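Separin (Saccharomyces cerevisiae, PDB 5U1T) is a caspase-like cysteine endopeptidase that triggers chromosome segregation by cleaving the MCD1/SCC1 subunit of cohesin at the onset of anaphase. Local coordinates at residues A[831-834]-A[835-839]; A[854-857]-A[858-862]. All coordinates share one frame; numbering follows the deposited sequence.

In the fold
Contact 1 (831-834 with 835-839) and contact 2 (854-857 with 858-862) illustrate how two helices consecutive in the chain can pack as an antiparallel hairpin. The first lies on helix 829-845, the second on helix 849-863, and their centres are about 9 Å apart. Much of the touching is carbon on carbon: CB of L836 faces CB of A859 at 3.8 Å, and L836 CD1 rests on CB of K858 at 3.6 Å. A862 sets its methyl against the backbone of Y833. Contact 1 is the more buried of the two, while contact 2 is partly open to solvent. Both lie away from C1497, the catalytic cysteine inferred by similarity.

Contact 1 of 2, residues A[831-834]-A[835-839]; sequences IVYR and CLHFL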
ATOM      1  N   ILE A 831     -10.153  -4.332  -2.636  1.00 56.27           N
ATOM      2  CA  ILE A 831      -9.215  -4.166  -3.733  1.00 52.40           C
ATOM      3  C   ILE A 831      -9.807  -4.734  -5.015  1.00 52.47           C
ATOM      4  O   ILE A 831      -9.741  -4.110  -6.063  1.00 54.82           O
ATOM      5  CB  ILE A 831      -7.868  -4.833  -3.445  1.00 55.01           C
ATOM      6  CG1 ILE A 831      -7.242  -4.240  -2.182  1.00 56.07           C
ATOM      7  CG2 ILE A 831      -6.923  -4.617  -4.613  1.00 56.35           C
ATOM      8  CD1 ILE A 831      -6.837  -2.778  -2.309  1.00 54.07           C
ATOM      9  N   VAL A 832     -10.400  -5.915  -4.914  1.00 54.15           N
ATOM     10  CA  VAL A 832     -11.069  -6.532  -6.041  1.00 54.94           C
ATOM     11  C   VAL A 832     -12.180  -5.625  -6.564  1.00 54.12           C
ATOM     12  O   VAL A 832     -12.278  -5.397  -7.774  1.00 55.38           O
ATOM     13  CB  VAL A 832     -11.623  -7.913  -5.657  1.00 55.38           C
ATOM     14  CG1 VAL A 832     -12.486  -8.485  -6.758  1.00 48.69           C
ATOM     15  CG2 VAL A 832     -10.474  -8.850  -5.356  1.00 55.69           C
ATOM     16  N   TYR A 833     -12.999  -5.079  -5.669  1.00 52.91           N
ATOM     17  CA  TYR A 833     -14.057  -4.179  -6.106  1.00 49.82           C
ATOM     18  C   TYR A 833     -13.491  -2.960  -6.833  1.00 53.33           C
ATOM     19  O   TYR A 833     -13.873  -2.692  -7.965  1.00 52.23           O
ATOM     20  CB  TYR A 833     -14.939  -3.687  -4.955  1.00 53.87           C
ATOM     21  CG  TYR A 833     -15.920  -2.670  -5.497  1.00 54.56           C
ATOM     22  CD1 TYR A 833     -16.911  -3.066  -6.394  1.00 53.78           C
ATOM     23  CD2 TYR A 833     -15.801  -1.311  -5.203  1.00 45.76           C
ATOM     24  CE1 TYR A 833     -17.775  -2.158  -6.950  1.00 50.39           C
ATOM     25  CE2 TYR A 833     -16.665  -0.392  -5.763  1.00 53.93           C
ATOM     26  CZ  TYR A 833     -17.651  -0.823  -6.636  1.00 54.17           C
ATOM     27  OH  TYR A 833     -18.531   0.072  -7.209  1.00 57.64           O
ATOM     28  N   ARG A 834     -12.600  -2.222  -6.180  1.00 52.42           N
ATOM     29  CA  ARG A 834     -12.069  -0.996  -6.750  1.00 47.25           C
ATOM     30  C   ARG A 834     -11.439  -1.226  -8.113  1.00 52.59           C
ATOM     31  O   ARG A 834     -11.593  -0.388  -9.020  1.00 56.72           O
ATOM     32  CB  ARG A 834     -11.036  -0.353  -5.826  1.00 45.73           C
ATOM     33  CG  ARG A 834     -11.596   0.273  -4.592  1.00 50.26           C
ATOM     34  CD  ARG A 834     -12.704   1.244  -4.905  1.00 48.75           C
ATOM     35  NE  ARG A 834     -13.276   1.763  -3.673  1.00 53.77           N
ATOM     36  CZ  ARG A 834     -12.856   2.868  -3.060  1.00 55.74           C
ATOM     37  NH1 ARG A 834     -11.870   3.580  -3.584  1.00 56.56           N
ATOM     38  NH2 ARG A 834     -13.429   3.269  -1.925  1.00 55.76           N
ATOM     39  N   CYS A 835     -10.748  -2.347  -8.274  1.00 47.68           N
ATOM     40  CA  CYS A 835     -10.114  -2.633  -9.550  1.00 53.76           C
ATOM     41  C   CYS A 835     -11.160  -2.923 -10.622  1.00 55.52           C
ATOM     42  O   CYS A 835     -11.035  -2.474 -11.757  1.00 54.93           O
ATOM     43  CB  CYS A 835      -9.156  -3.810  -9.438  1.00 54.93           C
ATOM     44  SG  CYS A 835      -7.619  -3.438  -8.614  1.00 58.71           S
ATOM     45  N   LEU A 836     -12.190  -3.678 -10.260  1.00 54.14           N
ATOM     46  CA  LEU A 836     -13.250  -3.967 -11.210  1.00 53.96           C
ATOM     47  C   LEU A 836     -14.027  -2.700 -11.590  1.00 56.38           C
ATOM     48  O   LEU A 836     -14.520  -2.596 -12.715  1.00 56.44           O
ATOM     49  CB  LEU A 836     -14.205  -5.020 -10.651  1.00 55.08           C
ATOM     50  CG  LEU A 836     -13.647  -6.446 -10.673  1.00 60.63           C
ATOM     51  CD1 LEU A 836     -14.611  -7.418  -9.993  1.00 50.00           C
ATOM     52  CD2 LEU A 836     -13.338  -6.864 -12.100  1.00 53.02           C
ATOM     53  N   HIS A 837     -14.133  -1.754 -10.656  1.00 50.88           N
ATOM     54  CA  HIS A 837     -14.819  -0.497 -10.905  1.00 47.91           C
ATOM     55  C   HIS A 837     -14.023   0.315 -11.892  1.00 55.10           C
ATOM     56  O   HIS A 837     -14.588   0.925 -12.790  1.00 53.92           O
ATOM     57  CB  HIS A 837     -15.010   0.292  -9.612  1.00 53.80           C
ATOM     58  CG  HIS A 837     -15.443   1.721  -9.813  1.00 52.68           C
ATOM     59  ND1 HIS A 837     -16.727   2.071 -10.175  1.00 53.88           N
ATOM     60  CD2 HIS A 837     -14.770   2.884  -9.653  1.00 51.42           C
ATOM     61  CE1 HIS A 837     -16.819   3.386 -10.239  1.00 53.55           C
ATOM     62  NE2 HIS A 837     -15.645   3.903  -9.920  1.00 53.02           N
ATOM     63  N   PHE A 838     -12.702   0.306 -11.712  1.00 53.64           N
ATOM     64  CA  PHE A 838     -11.784   0.999 -12.602  1.00 48.43           C
ATOM     65  C   PHE A 838     -11.763   0.381 -13.999  1.00 52.22           C
ATOM     66  O   PHE A 838     -11.888   1.091 -14.988  1.00 50.23           O
ATOM     67  CB  PHE A 838     -10.383   0.995 -12.022  1.00 48.72           C
ATOM     68  CG  PHE A 838      -9.396   1.722 -12.857  1.00 50.11           C
ATOM     69  CD1 PHE A 838      -9.227   3.091 -12.717  1.00 51.38           C
ATOM     70  CD2 PHE A 838      -8.637   1.044 -13.798  1.00 53.50           C
ATOM     71  CE1 PHE A 838      -8.316   3.771 -13.490  1.00 51.67           C
ATOM     72  CE2 PHE A 838      -7.727   1.717 -14.583  1.00 52.93           C
ATOM     73  CZ  PHE A 838      -7.560   3.079 -14.429  1.00 53.63           C
ATOM     74  N   LEU A 839     -11.600  -0.934 -14.081  1.00 49.52           N
ATOM     75  CA  LEU A 839     -11.531  -1.596 -15.368  1.00 52.78           C
ATOM     76  C   LEU A 839     -12.832  -1.369 -16.139  1.00 56.18           C
ATOM     77  O   LEU A 839     -12.843  -1.214 -17.370  1.00 55.52           O
ATOM     78  CB  LEU A 839     -11.246  -3.089 -15.196  1.00 52.40           C
ATOM     79  CG  LEU A 839      -9.775  -3.411 -14.920  1.00 55.89           C
ATOM     80  CD1 LEU A 839      -9.598  -4.863 -14.644  1.00 54.67           C
ATOM     81  CD2 LEU A 839      -8.906  -3.020 -16.094  1.00 59.14           C
TER
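H837 leans against Y833 one helical turn earlier, and its side chain can be followed outward. CB sits over one face of the phenol ring, displaced toward the rim, with the Y833 CZ atom 4.1 Å away; it also lies 3.5 Å from R834 O. CG lies opposite the backbone N, beside the carbonyl carbon (chi1 168°), which sends the imidazole outward from the helix and slightly back toward Y833. Further out, H837 ND1 is 4.0 Å from Y833 OH, and the hydroxyl meets the imidazole obliquely. That nitrogen is hydrogen-bonded to D881 on helix 872-881, which fixes the outer end of the side chain.

Next to this pair, V832 and L836 run side by side, their branches CG1 and CD1 touching at 4.0 Å. On another side of the helix I831 CG2 approaches the C835 sulfur, SG, at 4.2 Å. R834 NE is hydrogen-bonded to S874 OG.

Beneath these side chains run four successive backbone bonds, among them H837 N to Y833 O at 2.9 Å. Such i to i+4 bonding with side chains paired one turn apart is characteristic of an α-helix, here one packed within separase's helical region.

Contact 2 of 2, residues A[854-857]-A[858-862]; sequences ITLG and KANKA
A regular α-helical turn, on the second arm of an antiparallel helical hairpin, brings I854 against K858 and L856 against N860. The first pair lies side by side on an exposed flank. K858 turns its CG to the side of its own backbone N (chi1 -73°) and then runs extended, so that CG passes 3.4 Å from I854 O and CE reaches I854 CG2 at 3.8 Å. The lysine's inner carbons thus pass the I854 carbonyl oxygen, and only CE touches the isoleucine's CG2 branch, with the ammonium beyond it.

L856 and N860 cross obliquely. Here the leucine puts its CD1 methyl beside the amide, 3.8 Å from N860 OD1 and 3.9 Å from N860 ND2, an apolar touch on a polar group. The amide's polar partner lies outside the turn: ND2 donates to N882 OD1. With an alanine in place of N860, N882 OD1 would probably lose this donor and a gap is likely to open beside the L856 methyl.

The i to i+4 ladder that defines the helix links the two segments through four bonds. K858 N to I854 O is 3.0 Å long, with an N-H...O angle of 163°. A859 N to T855 O measures 2.8 Å. N860 N and K861 N continue the series to the carbonyls of L856 and G857. T855 adds a side-chain bond, its OG1 being paired with the L851 carbonyl one turn back, while its outer atoms meet H840 and Y843 on helix 829-845, the other arm of the hairpin.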
ATOM      1  N   ILE A 854     -19.449  -7.533 -18.719  1.00 59.80           N
ATOM      2  CA  ILE A 854     -18.919  -8.549 -17.837  1.00 56.55           C
ATOM      3  C   ILE A 854     -18.331  -7.929 -16.577  1.00 60.20           C
ATOM      4  O   ILE A 854     -18.539  -8.460 -15.488  1.00 59.63           O
ATOM      5  CB  ILE A 854     -17.852  -9.405 -18.540  1.00 58.48           C
ATOM      6  CG1 ILE A 854     -18.526 -10.456 -19.435  1.00 53.34           C
ATOM      7  CG2 ILE A 854     -16.935 -10.061 -17.516  1.00 61.23           C
ATOM      8  CD1 ILE A 854     -17.581 -11.123 -20.427  1.00 53.41           C
ATOM      9  N   THR A 855     -17.616  -6.812 -16.696  1.00 55.86           N
ATOM     10  CA  THR A 855     -16.958  -6.290 -15.503  1.00 56.14           C
ATOM     11  C   THR A 855     -17.895  -5.428 -14.671  1.00 58.44           C
ATOM     12  O   THR A 855     -17.634  -5.199 -13.488  1.00 60.98           O
ATOM     13  CB  THR A 855     -15.694  -5.488 -15.817  1.00 53.62           C
ATOM     14  OG1 THR A 855     -16.039  -4.357 -16.606  1.00 67.90           O
ATOM     15  CG2 THR A 855     -14.688  -6.336 -16.568  1.00 54.76           C
ATOM     16  N   LEU A 856     -18.991  -4.963 -15.260  1.00 55.64           N
ATOM     17  CA  LEU A 856     -20.030  -4.318 -14.458  1.00 54.37           C
ATOM     18  C   LEU A 856     -20.722  -5.366 -13.581  1.00 60.02           C
ATOM     19  O   LEU A 856     -21.020  -5.107 -12.415  1.00 63.68           O
ATOM     20  CB  LEU A 856     -21.060  -3.596 -15.330  1.00 52.11           C
ATOM     21  CG  LEU A 856     -22.246  -3.006 -14.553  1.00 58.61           C
ATOM     22  CD1 LEU A 856     -21.808  -1.950 -13.540  1.00 52.91           C
ATOM     23  CD2 LEU A 856     -23.267  -2.432 -15.493  1.00 53.52           C
ATOM     24  N   GLY A 857     -20.977  -6.547 -14.144  1.00 55.50           N
ATOM     25  CA  GLY A 857     -21.555  -7.646 -13.388  1.00 56.15           C
ATOM     26  C   GLY A 857     -20.629  -8.100 -12.267  1.00 62.62           C
ATOM     27  O   GLY A 857     -21.057  -8.287 -11.119  1.00 61.29           O
ATOM     28  N   LYS A 858     -19.352  -8.272 -12.597  1.00 55.85           N
ATOM     29  CA  LYS A 858     -18.366  -8.646 -11.602  1.00 51.38           C
ATOM     30  C   LYS A 858     -18.264  -7.546 -10.539  1.00 60.09           C
ATOM     31  O   LYS A 858     -18.318  -7.852  -9.343  1.00 62.75           O
ATOM     32  CB  LYS A 858     -17.000  -8.924 -12.243  1.00 51.79           C
ATOM     33  CG  LYS A 858     -16.934 -10.226 -13.026  1.00 40.60           C
ATOM     34  CD  LYS A 858     -15.536 -10.526 -13.523  1.00 44.40           C
ATOM     35  CE  LYS A 858     -15.550 -11.759 -14.418  1.00 57.85           C
ATOM     36  NZ  LYS A 858     -14.214 -12.121 -14.963  1.00 55.60           N
ATOM     37  N   ALA A 859     -18.160  -6.277 -10.951  1.00 61.16           N
ATOM     38  CA  ALA A 859     -18.001  -5.194  -9.975  1.00 56.21           C
ATOM     39  C   ALA A 859     -19.185  -5.145  -9.014  1.00 57.22           C
ATOM     40  O   ALA A 859     -19.015  -4.928  -7.806  1.00 58.12           O
ATOM     41  CB  ALA A 859     -17.830  -3.860 -10.666  1.00 47.29           C
ATOM     42  N   ASN A 860     -20.381  -5.362  -9.553  1.00 55.67           N
ATOM     43  CA  ASN A 860     -21.584  -5.323  -8.741  1.00 56.43           C
ATOM     44  C   ASN A 860     -21.636  -6.479  -7.752  1.00 58.06           C
ATOM     45  O   ASN A 860     -22.048  -6.313  -6.607  1.00 57.28           O
ATOM     46  CB  ASN A 860     -22.822  -5.341  -9.619  1.00 57.90           C
ATOM     47  CG  ASN A 860     -23.096  -4.010 -10.260  1.00 58.76           C
ATOM     48  OD1 ASN A 860     -22.466  -3.007  -9.935  1.00 56.66           O
ATOM     49  ND2 ASN A 860     -24.056  -3.987 -11.169  1.00 62.41           N
ATOM     50  N   LYS A 861     -21.214  -7.654  -8.202  1.00 63.27           N
ATOM     51  CA  LYS A 861     -21.081  -8.804  -7.322  1.00 58.46           C
ATOM     52  C   LYS A 861     -20.088  -8.517  -6.212  1.00 59.78           C
ATOM     53  O   LYS A 861     -20.395  -8.692  -5.036  1.00 63.25           O
ATOM     54  CB  LYS A 861     -20.630 -10.017  -8.115  1.00 62.52           C
ATOM     55  CG  LYS A 861     -21.050 -11.330  -7.511  1.00 69.03           C
ATOM     56  CD  LYS A 861     -21.366 -12.314  -8.628  1.00 82.43           C
ATOM     57  CE  LYS A 861     -22.316 -11.669  -9.672  1.00 83.70           C
ATOM     58  NZ  LYS A 861     -22.211 -12.311 -11.039  1.00 82.53           N
ATOM     59  N   ALA A 862     -18.897  -8.069  -6.603  1.00 56.40           N
ATOM     60  CA  ALA A 862     -17.821  -7.754  -5.675  1.00 51.00           C
ATOM     61  C   ALA A 862     -18.261  -6.806  -4.562  1.00 55.53           C
ATOM     62  O   ALA A 862     -17.818  -6.944  -3.428  1.00 60.83           O
ATOM     63  CB  ALA A 862     -16.642  -7.165  -6.432  1.00 50.64           C
TER